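Local coordinates for DNA replication and repair protein RecF (PDB 5Z69) that binds ATP and probably single-stranded DNA, and is thought to act as an ATP-switched recombination mediator in the RecFOR pathway of DNA repair, at residues Lys11-Asp16 with Leu47-Leu52; Ser149-Asn154 with Glu310-Glu315; Arg199-Arg204 with Leu232-Val237; Asn213-Phe218 with Glu225-Ile230. All coordinates share one frame; numbering follows the deposited sequence.

Interaction 1 (Lys11-Asp16 with Leu47-Leu52)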
loop_
_atom_site.group_PDB
_atom_site.type_symbol
_atom_site.label_atom_id
_atom_site.label_comp_id
_atom_site.label_asym_id
_atom_site.label_seq_id
_atom_site.Cartn_x
_atom_site.Cartn_y
_atom_site.Cartn_z
ATOM N N LYS A 11 -32.123 -9.530 28.092
ATOM C CA LYS A 11 -33.438 -9.857 28.611
ATOM C C LYS A 11 -34.391 -8.729 28.313
ATOM O O LYS A 11 -35.550 -8.942 27.968
ATOM C CB LYS A 11 -33.403 -10.097 30.128
ATOM C CG LYS A 11 -32.304 -11.037 30.607
ATOM C CD LYS A 11 -32.436 -11.280 32.119
ATOM C CE LYS A 11 -31.384 -12.244 32.637
ATOM N NZ LYS A 11 -31.578 -12.447 34.100
ATOM N N GLU A 12 -33.889 -7.514 28.456
ATOM C CA GLU A 12 -34.731 -6.357 28.330
ATOM C C GLU A 12 -33.863 -5.133 28.143
ATOM O O GLU A 12 -32.664 -5.144 28.456
ATOM C CB GLU A 12 -35.631 -6.188 29.590
ATOM C CG GLU A 12 -34.848 -5.736 30.790
ATOM C CD GLU A 12 -35.722 -5.286 31.954
ATOM O OE1 GLU A 12 -36.524 -6.100 32.447
ATOM O OE2 GLU A 12 -35.607 -4.115 32.377
ATOM N N ILE A 13 -34.470 -4.065 27.646
ATOM C CA ILE A 13 -33.785 -2.789 27.586
ATOM C C ILE A 13 -34.784 -1.705 27.961
ATOM O O ILE A 13 -35.992 -1.815 27.678
ATOM C CB ILE A 13 -33.182 -2.507 26.186
ATOM C CG1 ILE A 13 -32.137 -1.380 26.247
ATOM C CG2 ILE A 13 -34.280 -2.163 25.181
ATOM C CD1 ILE A 13 -31.299 -1.220 24.928
ATOM N N PHE A 14 -34.277 -0.661 28.598
ATOM C CA PHE A 14 -35.108 0.486 28.949
ATOM C C PHE A 14 -34.507 1.708 28.269
ATOM O O PHE A 14 -33.320 1.970 28.446
ATOM C CB PHE A 14 -35.160 0.706 30.457
ATOM C CG PHE A 14 -36.045 1.860 30.865
ATOM C CD1 PHE A 14 -37.425 1.689 30.950
ATOM C CD2 PHE A 14 -35.506 3.107 31.157
ATOM C CE1 PHE A 14 -38.259 2.746 31.310
ATOM C CE2 PHE A 14 -36.336 4.189 31.523
ATOM C CZ PHE A 14 -37.701 4.013 31.589
ATOM N N VAL A 15 -35.309 2.440 27.492
ATOM C CA VAL A 15 -34.810 3.628 26.814
ATOM C C VAL A 15 -35.565 4.885 27.237
ATOM O O VAL A 15 -36.783 4.921 27.245
ATOM C CB VAL A 15 -34.869 3.467 25.278
ATOM C CG1 VAL A 15 -33.825 2.445 24.814
ATOM C CG2 VAL A 15 -36.269 3.028 24.831
ATOM N N ASP A 16 -34.812 5.918 27.587
ATOM C CA ASP A 16 -35.377 7.161 28.091
ATOM C C ASP A 16 -34.758 8.350 27.331
ATOM O O ASP A 16 -33.556 8.564 27.401
ATOM C CB ASP A 16 -35.121 7.257 29.604
ATOM C CG ASP A 16 -35.742 8.498 30.241
ATOM O OD1 ASP A 16 -36.572 9.170 29.580
ATOM O OD2 ASP A 16 -35.386 8.783 31.412
ATOM N N LEU A 47 -31.810 -0.535 17.587
ATOM C CA LEU A 47 -30.562 -1.279 17.415
ATOM C C LEU A 47 -29.363 -0.461 17.874
ATOM O O LEU A 47 -28.434 -0.992 18.511
ATOM C CB LEU A 47 -30.381 -1.692 15.953
ATOM C CG LEU A 47 -30.744 -3.148 15.625
ATOM C CD1 LEU A 47 -32.063 -3.519 16.244
ATOM C CD2 LEU A 47 -30.798 -3.388 14.146
ATOM N N GLU A 48 -29.394 0.839 17.588
ATOM C CA GLU A 48 -28.338 1.724 18.041
ATOM C C GLU A 48 -28.291 1.751 19.575
ATOM O O GLU A 48 -27.218 1.779 20.168
ATOM C CB GLU A 48 -28.547 3.136 17.483
ATOM C CG GLU A 48 -27.474 4.165 17.861
ATOM C CD GLU A 48 -27.738 5.540 17.209
ATOM O OE1 GLU A 48 -26.833 6.086 16.534
ATOM O OE2 GLU A 48 -28.853 6.062 17.364
ATOM N N ALA A 49 -29.453 1.743 20.214
ATOM C CA ALA A 49 -29.502 1.708 21.675
ATOM C C ALA A 49 -28.944 0.384 22.208
ATOM O O ALA A 49 -28.212 0.356 23.195
ATOM C CB ALA A 49 -30.934 1.932 22.166
ATOM N N ILE A 50 -29.280 -0.717 21.554
ATOM C CA ILE A 50 -28.757 -2.012 21.980
ATOM C C ILE A 50 -27.247 -2.102 21.769
ATOM O O ILE A 50 -26.525 -2.526 22.664
ATOM C CB ILE A 50 -29.453 -3.156 21.249
ATOM C CG1 ILE A 50 -30.931 -3.136 21.614
ATOM C CG2 ILE A 50 -28.817 -4.491 21.640
ATOM C CD1 ILE A 50 -31.821 -3.877 20.651
ATOM N N ARG A 51 -26.763 -1.675 20.602
ATOM C CA ARG A 51 -25.330 -1.711 20.296
ATOM C C ARG A 51 -24.506 -0.777 21.190
ATOM O O ARG A 51 -23.321 -1.027 21.458
ATOM C CB ARG A 51 -25.122 -1.359 18.822
ATOM C CG ARG A 51 -23.672 -1.326 18.361
ATOM C CD ARG A 51 -22.997 -2.683 18.400
ATOM N NE ARG A 51 -21.699 -2.621 17.726
ATOM C CZ ARG A 51 -20.738 -3.538 17.807
ATOM N NH1 ARG A 51 -20.907 -4.641 18.531
ATOM N NH2 ARG A 51 -19.596 -3.346 17.151
ATOM N N LEU A 52 -25.137 0.295 21.662
ATOM C CA LEU A 52 -24.513 1.210 22.621
ATOM C C LEU A 52 -24.016 0.500 23.890
ATOM O O LEU A 52 -22.964 0.848 24.452
ATOM C CB LEU A 52 -25.515 2.312 23.002
ATOM C CG LEU A 52 -25.114 3.293 24.112
ATOM C CD1 LEU A 52 -24.179 4.355 23.507
ATOM C CD2 LEU A 52 -26.354 3.943 24.756
#

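Interaction 2 (Ser149-Asn154 with Glu310-Glu315)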
loop_
_atom_site.group_PDB
_atom_site.type_symbol
_atom_site.label_atom_id
_atom_site.label_comp_id
_atom_site.label_asym_id
_atom_site.label_seq_id
_atom_site.Cartn_x
_atom_site.Cartn_y
_atom_site.Cartn_z
ATOM N N SER A 149 -10.121 -4.497 19.840
ATOM C CA SER A 149 -10.321 -3.943 21.159
ATOM C C SER A 149 -11.427 -4.670 21.921
ATOM O O SER A 149 -11.314 -4.881 23.119
ATOM C CB SER A 149 -10.649 -2.450 21.066
ATOM O OG SER A 149 -9.566 -1.752 20.468
ATOM N N VAL A 150 -12.477 -5.069 21.216
ATOM C CA VAL A 150 -13.573 -5.774 21.860
ATOM C C VAL A 150 -13.071 -7.079 22.467
ATOM O O VAL A 150 -13.485 -7.471 23.555
ATOM C CB VAL A 150 -14.730 -6.064 20.866
ATOM C CG1 VAL A 150 -15.650 -7.171 21.413
ATOM C CG2 VAL A 150 -15.530 -4.781 20.627
ATOM N N ILE A 151 -12.149 -7.751 21.785
ATOM C CA ILE A 151 -11.756 -9.045 22.297
ATOM C C ILE A 151 -10.431 -9.002 23.050
ATOM O O ILE A 151 -10.092 -9.948 23.746
ATOM C CB ILE A 151 -11.731 -10.094 21.165
ATOM C CG1 ILE A 151 -10.645 -9.831 20.142
ATOM C CG2 ILE A 151 -13.045 -10.059 20.420
ATOM C CD1 ILE A 151 -10.752 -10.774 18.944
ATOM N N ASP A 152 -9.714 -7.886 22.985
ATOM C CA ASP A 152 -8.351 -7.862 23.537
ATOM C C ASP A 152 -8.080 -6.554 24.275
ATOM O O ASP A 152 -7.756 -5.518 23.676
ATOM C CB ASP A 152 -7.316 -8.091 22.408
ATOM C CG ASP A 152 -5.860 -8.090 22.900
ATOM O OD1 ASP A 152 -4.957 -8.378 22.075
ATOM O OD2 ASP A 152 -5.595 -7.797 24.083
ATOM N N LYS A 153 -8.172 -6.635 25.595
ATOM C CA LYS A 153 -8.046 -5.473 26.466
ATOM C C LYS A 153 -6.637 -4.867 26.457
ATOM O O LYS A 153 -6.475 -3.658 26.608
ATOM C CB LYS A 153 -8.456 -5.864 27.895
ATOM C CG LYS A 153 -8.921 -4.703 28.755
ATOM N N ASN A 154 -5.614 -5.695 26.263
ATOM C CA ASN A 154 -4.248 -5.187 26.256
ATOM C C ASN A 154 -3.968 -4.370 25.004
ATOM O O ASN A 154 -3.209 -3.401 25.032
ATOM C CB ASN A 154 -3.248 -6.336 26.388
ATOM C CG ASN A 154 -3.379 -7.056 27.723
ATOM O OD1 ASN A 154 -3.544 -6.419 28.764
ATOM N ND2 ASN A 154 -3.332 -8.383 27.693
ATOM N N GLU A 310 -16.360 -15.293 18.686
ATOM C CA GLU A 310 -16.765 -16.472 19.473
ATOM C C GLU A 310 -15.587 -17.309 19.955
ATOM O O GLU A 310 -15.524 -17.720 21.116
ATOM C CB GLU A 310 -17.680 -17.371 18.661
ATOM C CG GLU A 310 -18.960 -16.721 18.253
ATOM C CD GLU A 310 -19.929 -17.720 17.667
ATOM O OE1 GLU A 310 -19.852 -17.950 16.437
ATOM O OE2 GLU A 310 -20.745 -18.280 18.435
ATOM N N GLU A 311 -14.649 -17.556 19.048
ATOM C CA GLU A 311 -13.489 -18.381 19.356
ATOM C C GLU A 311 -12.576 -17.703 20.369
ATOM O O GLU A 311 -12.089 -18.341 21.293
ATOM C CB GLU A 311 -12.710 -18.706 18.074
ATOM C CG GLU A 311 -12.795 -20.164 17.656
ATOM C CD GLU A 311 -12.004 -21.090 18.570
ATOM O OE1 GLU A 311 -11.055 -20.614 19.232
ATOM O OE2 GLU A 311 -12.334 -22.297 18.625
ATOM N N GLU A 312 -12.332 -16.407 20.197
ATOM C CA GLU A 312 -11.436 -15.710 21.116
ATOM C C GLU A 312 -12.050 -15.493 22.511
ATOM O O GLU A 312 -11.342 -15.575 23.515
ATOM C CB GLU A 312 -10.999 -14.371 20.520
ATOM C CG GLU A 312 -10.166 -14.522 19.254
ATOM C CD GLU A 312 -8.848 -15.244 19.502
ATOM O OE1 GLU A 312 -8.247 -15.032 20.580
ATOM O OE2 GLU A 312 -8.422 -16.027 18.628
ATOM N N THR A 313 -13.349 -15.227 22.597
ATOM C CA THR A 313 -13.927 -14.937 23.923
ATOM C C THR A 313 -14.552 -16.141 24.615
ATOM O O THR A 313 -14.806 -16.102 25.828
ATOM C CB THR A 313 -15.010 -13.858 23.848
ATOM O OG1 THR A 313 -16.091 -14.322 23.025
ATOM C CG2 THR A 313 -14.432 -12.562 23.270
ATOM N N GLY A 314 -14.849 -17.191 23.848
ATOM C CA GLY A 314 -15.621 -18.309 24.379
ATOM C C GLY A 314 -17.065 -17.959 24.722
ATOM O O GLY A 314 -17.765 -18.735 25.369
ATOM N N GLU A 315 -17.515 -16.779 24.292
ATOM C CA GLU A 315 -18.903 -16.381 24.450
ATOM C C GLU A 315 -19.645 -16.417 23.121
ATOM O O GLU A 315 -19.055 -16.227 22.053
ATOM C CB GLU A 315 -18.990 -14.959 25.045
ATOM C CG GLU A 315 -18.267 -14.764 26.373
ATOM C CD GLU A 315 -19.213 -14.730 27.580
ATOM O OE1 GLU A 315 -18.715 -14.460 28.698
ATOM O OE2 GLU A 315 -20.443 -14.980 27.436
#

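Interaction 3 (Arg199-Arg204 with Leu232-Val237)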
loop_
_atom_site.group_PDB
_atom_site.type_symbol
_atom_site.label_atom_id
_atom_site.label_comp_id
_atom_site.label_asym_id
_atom_site.label_seq_id
_atom_site.Cartn_x
_atom_site.Cartn_y
_atom_site.Cartn_z
ATOM N N ARG A 199 3.904 -3.028 19.121
ATOM C CA ARG A 199 2.936 -3.944 19.739
ATOM C C ARG A 199 1.612 -3.980 18.974
ATOM O O ARG A 199 1.024 -5.038 18.768
ATOM C CB ARG A 199 2.702 -3.556 21.182
ATOM C CG ARG A 199 3.862 -3.914 22.059
ATOM C CD ARG A 199 3.386 -4.152 23.466
ATOM N NE ARG A 199 2.997 -2.906 24.104
ATOM C CZ ARG A 199 3.840 -2.139 24.781
ATOM N NH1 ARG A 199 5.110 -2.502 24.888
ATOM N NH2 ARG A 199 3.417 -1.016 25.350
ATOM N N ILE A 200 1.175 -2.819 18.513
ATOM C CA ILE A 200 -0.083 -2.697 17.792
ATOM C C ILE A 200 -0.005 -3.388 16.423
ATOM O O ILE A 200 -0.918 -4.122 16.032
ATOM C CB ILE A 200 -0.450 -1.206 17.655
ATOM C CG1 ILE A 200 -1.098 -0.711 18.965
ATOM C CG2 ILE A 200 -1.375 -0.950 16.466
ATOM C CD1 ILE A 200 -0.967 0.792 19.165
ATOM N N ILE A 201 1.087 -3.155 15.702
ATOM C CA ILE A 201 1.283 -3.820 14.415
ATOM C C ILE A 201 1.257 -5.331 14.601
ATOM O O ILE A 201 0.588 -6.048 13.854
ATOM C CB ILE A 201 2.610 -3.383 13.758
ATOM C CG1 ILE A 201 2.443 -1.987 13.166
ATOM C CG2 ILE A 201 3.052 -4.391 12.683
ATOM C CD1 ILE A 201 3.746 -1.245 12.968
ATOM N N LYS A 202 1.949 -5.811 15.630
ATOM C CA LYS A 202 2.011 -7.247 15.883
ATOM C C LYS A 202 0.618 -7.845 16.085
ATOM O O LYS A 202 0.283 -8.881 15.504
ATOM C CB LYS A 202 2.885 -7.547 17.105
ATOM C CG LYS A 202 3.061 -9.041 17.339
ATOM C CD LYS A 202 3.051 -9.418 18.809
ATOM C CE LYS A 202 1.637 -9.359 19.387
ATOM N NZ LYS A 202 1.553 -9.807 20.814
ATOM N N VAL A 203 -0.203 -7.188 16.894
ATOM C CA VAL A 203 -1.529 -7.717 17.150
ATOM C C VAL A 203 -2.446 -7.568 15.939
ATOM O O VAL A 203 -3.248 -8.467 15.643
ATOM C CB VAL A 203 -2.175 -7.037 18.366
ATOM C CG1 VAL A 203 -3.642 -7.473 18.501
ATOM C CG2 VAL A 203 -1.374 -7.354 19.620
ATOM N N ARG A 204 -2.338 -6.444 15.240
ATOM C CA ARG A 204 -3.128 -6.262 14.025
ATOM C C ARG A 204 -2.829 -7.369 13.022
ATOM O O ARG A 204 -3.743 -7.876 12.360
ATOM C CB ARG A 204 -2.866 -4.905 13.382
ATOM C CG ARG A 204 -3.570 -3.741 14.064
ATOM C CD ARG A 204 -3.307 -2.442 13.312
ATOM N NE ARG A 204 -4.018 -1.343 13.940
ATOM C CZ ARG A 204 -3.965 -0.084 13.539
ATOM N NH1 ARG A 204 -3.217 0.260 12.492
ATOM N NH2 ARG A 204 -4.659 0.838 14.194
ATOM N N LEU A 232 -0.772 -3.372 4.899
ATOM C CA LEU A 232 0.158 -2.279 4.633
ATOM C C LEU A 232 0.557 -1.584 5.925
ATOM O O LEU A 232 0.082 -0.470 6.211
ATOM C CB LEU A 232 -0.463 -1.266 3.667
ATOM C CG LEU A 232 -0.984 -1.844 2.351
ATOM C CD1 LEU A 232 -1.360 -0.725 1.389
ATOM C CD2 LEU A 232 0.069 -2.755 1.749
ATOM N N ASN A 233 1.422 -2.226 6.707
ATOM C CA ASN A 233 1.835 -1.642 7.980
ATOM C C ASN A 233 2.886 -0.546 7.812
ATOM O O ASN A 233 3.524 -0.411 6.747
ATOM C CB ASN A 233 2.343 -2.724 8.939
ATOM C CG ASN A 233 3.631 -3.359 8.482
ATOM O OD1 ASN A 233 4.711 -2.782 8.632
ATOM N ND2 ASN A 233 3.533 -4.569 7.947
ATOM N N SER A 234 3.063 0.235 8.870
ATOM C CA SER A 234 3.849 1.463 8.789
ATOM C C SER A 234 5.345 1.202 8.959
ATOM O O SER A 234 6.157 2.120 8.833
ATOM C CB SER A 234 3.377 2.468 9.840
ATOM O OG SER A 234 3.139 1.831 11.088
ATOM N N ALA A 235 5.688 -0.044 9.266
ATOM C CA ALA A 235 7.072 -0.457 9.438
ATOM C C ALA A 235 7.648 -0.916 8.090
ATOM O O ALA A 235 8.846 -1.138 7.991
ATOM C CB ALA A 235 7.183 -1.567 10.457
ATOM N N GLY A 236 6.767 -1.065 7.099
ATOM C CA GLY A 236 7.106 -1.426 5.743
ATOM C C GLY A 236 7.538 -2.896 5.697
ATOM O O GLY A 236 8.178 -3.342 4.763
ATOM N N VAL A 237 7.136 -3.658 6.714
ATOM C CA VAL A 237 7.610 -5.040 6.833
ATOM C C VAL A 237 6.577 -5.998 6.201
ATOM O O VAL A 237 5.398 -6.015 6.609
ATOM C CB VAL A 237 7.856 -5.361 8.325
ATOM C CG1 VAL A 237 8.170 -6.840 8.573
ATOM C CG2 VAL A 237 8.974 -4.517 8.859
#

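Interaction 4 (Asn213-Phe218 with Glu225-Ile230)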
loop_
_atom_site.group_PDB
_atom_site.type_symbol
_atom_site.label_atom_id
_atom_site.label_comp_id
_atom_site.label_asym_id
_atom_site.label_seq_id
_atom_site.Cartn_x
_atom_site.Cartn_y
_atom_site.Cartn_z
ATOM N N ASN A 213 -7.797 -16.251 6.985
ATOM C CA ASN A 213 -8.212 -17.657 7.087
ATOM C C ASN A 213 -9.723 -17.856 7.103
ATOM O O ASN A 213 -10.266 -18.657 6.342
ATOM C CB ASN A 213 -7.658 -18.313 8.356
ATOM C CG ASN A 213 -6.151 -18.328 8.409
ATOM O OD1 ASN A 213 -5.475 -18.347 7.380
ATOM N ND2 ASN A 213 -5.608 -18.331 9.625
ATOM N N SER A 214 -10.393 -17.143 8.004
ATOM C CA SER A 214 -11.829 -17.293 8.158
ATOM C C SER A 214 -12.580 -16.772 6.940
ATOM O O SER A 214 -13.546 -17.380 6.493
ATOM C CB SER A 214 -12.316 -16.570 9.423
ATOM O OG SER A 214 -13.680 -16.853 9.647
ATOM N N MET A 215 -12.139 -15.644 6.402
ATOM C CA MET A 215 -12.809 -15.081 5.238
ATOM C C MET A 215 -12.626 -15.943 3.998
ATOM O O MET A 215 -13.518 -15.995 3.156
ATOM C CB MET A 215 -12.293 -13.685 4.912
ATOM C CG MET A 215 -12.711 -12.588 5.831
ATOM S SD MET A 215 -12.019 -11.068 5.157
ATOM C CE MET A 215 -13.239 -10.565 3.987
ATOM N N SER A 216 -11.456 -16.566 3.865
ATOM C CA SER A 216 -11.184 -17.451 2.725
ATOM C C SER A 216 -12.120 -18.640 2.758
ATOM O O SER A 216 -12.574 -19.119 1.718
ATOM C CB SER A 216 -9.738 -17.940 2.728
ATOM O OG SER A 216 -8.850 -16.910 2.358
ATOM N N LYS A 217 -12.397 -19.117 3.968
ATOM C CA LYS A 217 -13.326 -20.213 4.157
ATOM C C LYS A 217 -14.726 -19.785 3.704
ATOM O O LYS A 217 -15.356 -20.467 2.907
ATOM C CB LYS A 217 -13.324 -20.666 5.623
ATOM C CG LYS A 217 -14.090 -21.954 5.923
ATOM C CD LYS A 217 -15.560 -21.707 6.279
ATOM C CE LYS A 217 -15.713 -20.719 7.434
ATOM N NZ LYS A 217 -15.220 -21.239 8.745
ATOM N N PHE A 218 -15.208 -18.648 4.198
ATOM C CA PHE A 218 -16.565 -18.206 3.868
ATOM C C PHE A 218 -16.722 -17.849 2.386
ATOM O O PHE A 218 -17.709 -18.227 1.750
ATOM C CB PHE A 218 -16.972 -17.012 4.743
ATOM C CG PHE A 218 -17.306 -17.386 6.161
ATOM C CD1 PHE A 218 -18.441 -18.132 6.444
ATOM C CD2 PHE A 218 -16.494 -16.990 7.215
ATOM C CE1 PHE A 218 -18.757 -18.480 7.747
ATOM C CE2 PHE A 218 -16.805 -17.341 8.520
ATOM C CZ PHE A 218 -17.935 -18.090 8.782
ATOM N N GLU A 225 -14.551 -18.007 -4.834
ATOM C CA GLU A 225 -13.438 -17.116 -5.174
ATOM C C GLU A 225 -12.354 -17.139 -4.096
ATOM O O GLU A 225 -12.596 -17.559 -2.961
ATOM C CB GLU A 225 -13.939 -15.689 -5.396
ATOM C CG GLU A 225 -14.782 -15.541 -6.648
ATOM C CD GLU A 225 -15.588 -14.264 -6.664
ATOM O OE1 GLU A 225 -15.819 -13.692 -5.579
ATOM O OE2 GLU A 225 -16.000 -13.832 -7.760
ATOM N N LYS A 226 -11.159 -16.691 -4.465
ATOM C CA LYS A 226 -9.990 -16.814 -3.600
ATOM C C LYS A 226 -9.656 -15.488 -2.917
ATOM O O LYS A 226 -9.496 -14.463 -3.594
ATOM C CB LYS A 226 -8.784 -17.313 -4.409
ATOM N N LEU A 227 -9.549 -15.502 -1.585
ATOM C CA LEU A 227 -9.302 -14.279 -0.811
ATOM C C LEU A 227 -7.848 -14.138 -0.422
ATOM O O LEU A 227 -7.231 -15.086 0.074
ATOM C CB LEU A 227 -10.154 -14.242 0.480
ATOM C CG LEU A 227 -10.217 -12.970 1.357
ATOM C CD1 LEU A 227 -9.145 -12.857 2.438
ATOM C CD2 LEU A 227 -10.255 -11.737 0.514
ATOM N N GLU A 228 -7.317 -12.939 -0.614
ATOM C CA GLU A 228 -6.054 -12.584 0.006
ATOM C C GLU A 228 -6.185 -11.248 0.769
ATOM O O GLU A 228 -6.979 -10.376 0.399
ATOM C CB GLU A 228 -4.921 -12.509 -1.038
ATOM C CG GLU A 228 -3.520 -12.433 -0.413
ATOM C CD GLU A 228 -3.302 -13.501 0.648
ATOM O OE1 GLU A 228 -3.561 -13.224 1.840
ATOM O OE2 GLU A 228 -2.888 -14.623 0.286
ATOM N N ILE A 229 -5.411 -11.104 1.843
ATOM C CA ILE A 229 -5.380 -9.857 2.598
ATOM C C ILE A 229 -3.961 -9.357 2.732
ATOM O O ILE A 229 -3.098 -10.076 3.230
ATOM C CB ILE A 229 -6.002 -10.021 4.022
ATOM C CG1 ILE A 229 -7.517 -10.146 3.914
ATOM C CG2 ILE A 229 -5.659 -8.834 4.918
ATOM C CD1 ILE A 229 -8.205 -10.247 5.212
ATOM N N ILE A 230 -3.729 -8.120 2.300
ATOM C CA ILE A 230 -2.408 -7.500 2.412
ATOM C C ILE A 230 -2.411 -6.393 3.462
ATOM O O ILE A 230 -3.164 -5.429 3.358
ATOM C CB ILE A 230 -1.931 -6.894 1.072
ATOM C CG1 ILE A 230 -2.038 -7.924 -0.052
ATOM C CG2 ILE A 230 -0.503 -6.372 1.207
ATOM C CD1 ILE A 230 -1.208 -9.151 0.192
#

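Interaction 1 (Lys11-Asp16 with Leu47-Leu52)
Ile13 and Val15 reach from strand 9-16 to Ala49 and Ile50 on helix 43-55, the helix that follows the P-loop (Walker A) of this ABC-type ATPase. The methyl CD1 of Ile13 lies 3.8 Å from CG1 of Ile50 and 3.9 Å from the backbone O of Ala49, a purely van der Waals fit against the helix surface. CG1 of Ile13 stands anti to its own backbone N (chi1 -164°), and with the chain extended beyond it (chi2 169°) the terminal methyl is carried out to the helix. Ala49 presents just a methyl to the strand, and the segment axes approach to 9.9 Å, crossing at 110°. Further out, Ile13 also packs on Val77 of strand 74-83, and Ile50 on Phe346 of strand 345-349, which places the helix between the antiparallel sheet and the mixed sheet that carries the P-loop strand. On another side of the helix, Glu48 forms salt bridges with Arg19 and Arg60 and a hydrogen bond with Ser58. The bound ATP analogue is about 10 Å from the side chain of Ala49, whose CB meets CG1 of Val15 at 4.0 Å.

Interaction 2 (Ser149-Asn154 with Glu310-Glu315)
Ile151 lays its two methyl groups against neighbouring residues at the end of helix 291-313. Its CD1 sits over the aliphatic part of Glu312, 3.8 Å from CG and 3.9 Å from CB, while CG2 meets CG2 of Thr313 at 4.0 Å. CG1 of Ile151 is wedged between the backbone N and the carbonyl carbon (chi1 67°), which sends CD1 toward Glu312 and leaves CG2 facing the threonine. The contact thus joins the junction of helices 137-151 and 153-177 to the last turn of a helix far along the sequence. Thr313 works on both sides: its methyl faces Ile151, and its OG1 accepts from Glu315 N at 3.1 Å in an ST turn, besides hydrogen bonding with Leu309 O. An alanine in place of Thr313 would lose the methyl against Ile151 and the hydroxyl of the ST turn, and would probably leave the chain beyond the helix, through Gly314 with its positive phi, less firmly set. The carboxylate of Glu312 pairs with Lys210 on helix 186-222; the chemistry therefore divides, with carbons making this near-surface contact while the charged end serves a third helix.

Interaction 3 (Arg199-Arg204 with Leu232-Val237)
An Asx turn at Asn233, overlapping a type I beta turn from Asn233 to Gly236, shapes the loop after strand 227-232 where it meets the long helix 186-222. Ile201 is the helix residue that touches it. Its CD1 lies 3.7 Å from OG of Ser234 and 4.3 Å from CB of Ala235, and its other branch, CG2, meets CB of Asn233 at 4.2 Å. The amide of Asn233 points into the loop: OD1 accepts from Ala235 N at 3.0 Å, in the carbonyl plane on a lone pair, and from Val237 N at 3.2 Å, tilted 20° from that plane. ND2 in turn gives a 2.7 Å bond to Val237 O, which lies nearly in the amide plane. Replacing Asn233 by a leucine would probably leave the amides of Ala235 and Val237 without their acceptor and Val237 O without its donor, freeing the loop to shift against Ile201. From outside, Glu274 takes the hydroxyl of Ser234 and also forms a salt bridge with Arg204 on the helix. Chemically, the tasks are split: a buried amide ties the loop to itself through three bonds, while loop and helix meet directly through dispersion from one isoleucine, with Glu274 bridging them from outside.

Interaction 4 (Asn213-Phe218 with Glu225-Ile230)
Leu227, the first residue of strand 227-232, meets Ser216 and Met215 near the end of helix 186-222. Its CB is 3.5 Å from OG of Ser216, and its CD1 lies 4.1 Å from CB of Met215. With CG anti to the backbone N (chi1 -171°), the leucine branch lies beside Met215, while its backbone O stands 3.3 Å from Ser216 OG. That hydroxyl is hydrogen-bonded to Lys212 O, one turn back in its own helix. Glu228 has its CB directed away from the helix and folds its chain back on itself, so that OE1 accepts from Ile229 N at 2.8 Å, on the anti side and 23° out of the carboxylate plane. Ile229 turns to the helix again: its CD1 meets SD of Met215 at 3.9 Å, the two side chains crossing at about a right angle. Across a short connection, strand and helix run nearly antiparallel, at 156°, and the strand pairs with strand 275-280 as the edge of a small antiparallel sheet. On another flank of the helix, Lys217 has a salt bridge with Glu307. The chemistry is mainly apolar: thioether, leucine and isoleucine join sheet to helix, and the Ser216 hydroxyl, already bonded to Lys212 O, can sit against Leu227 without being left unsatisfied.

Interactions 3 and 4 share helix 186-222 and adjoin in sequence through strand 227-232, with centres about 20 Å apart; interaction 3 holds the loop leaving that strand and interaction 4 the strand's start. Interaction 2 lies about 20 Å from the centre of interaction 3 and touches it where Asp152 OD1 packs 3.9 Å from Val203 CG1, linking helix 186-222 to the contact with helix 291-313. Interaction 1 stands apart, on the nucleotide's side of the chain: about 6 Å separates its nearest atoms from interaction 2, but its centre is 36 Å from that of interaction 3, across the centre of the chain. Its Ala49 side chain is about 10 Å from the bound ATP analogue.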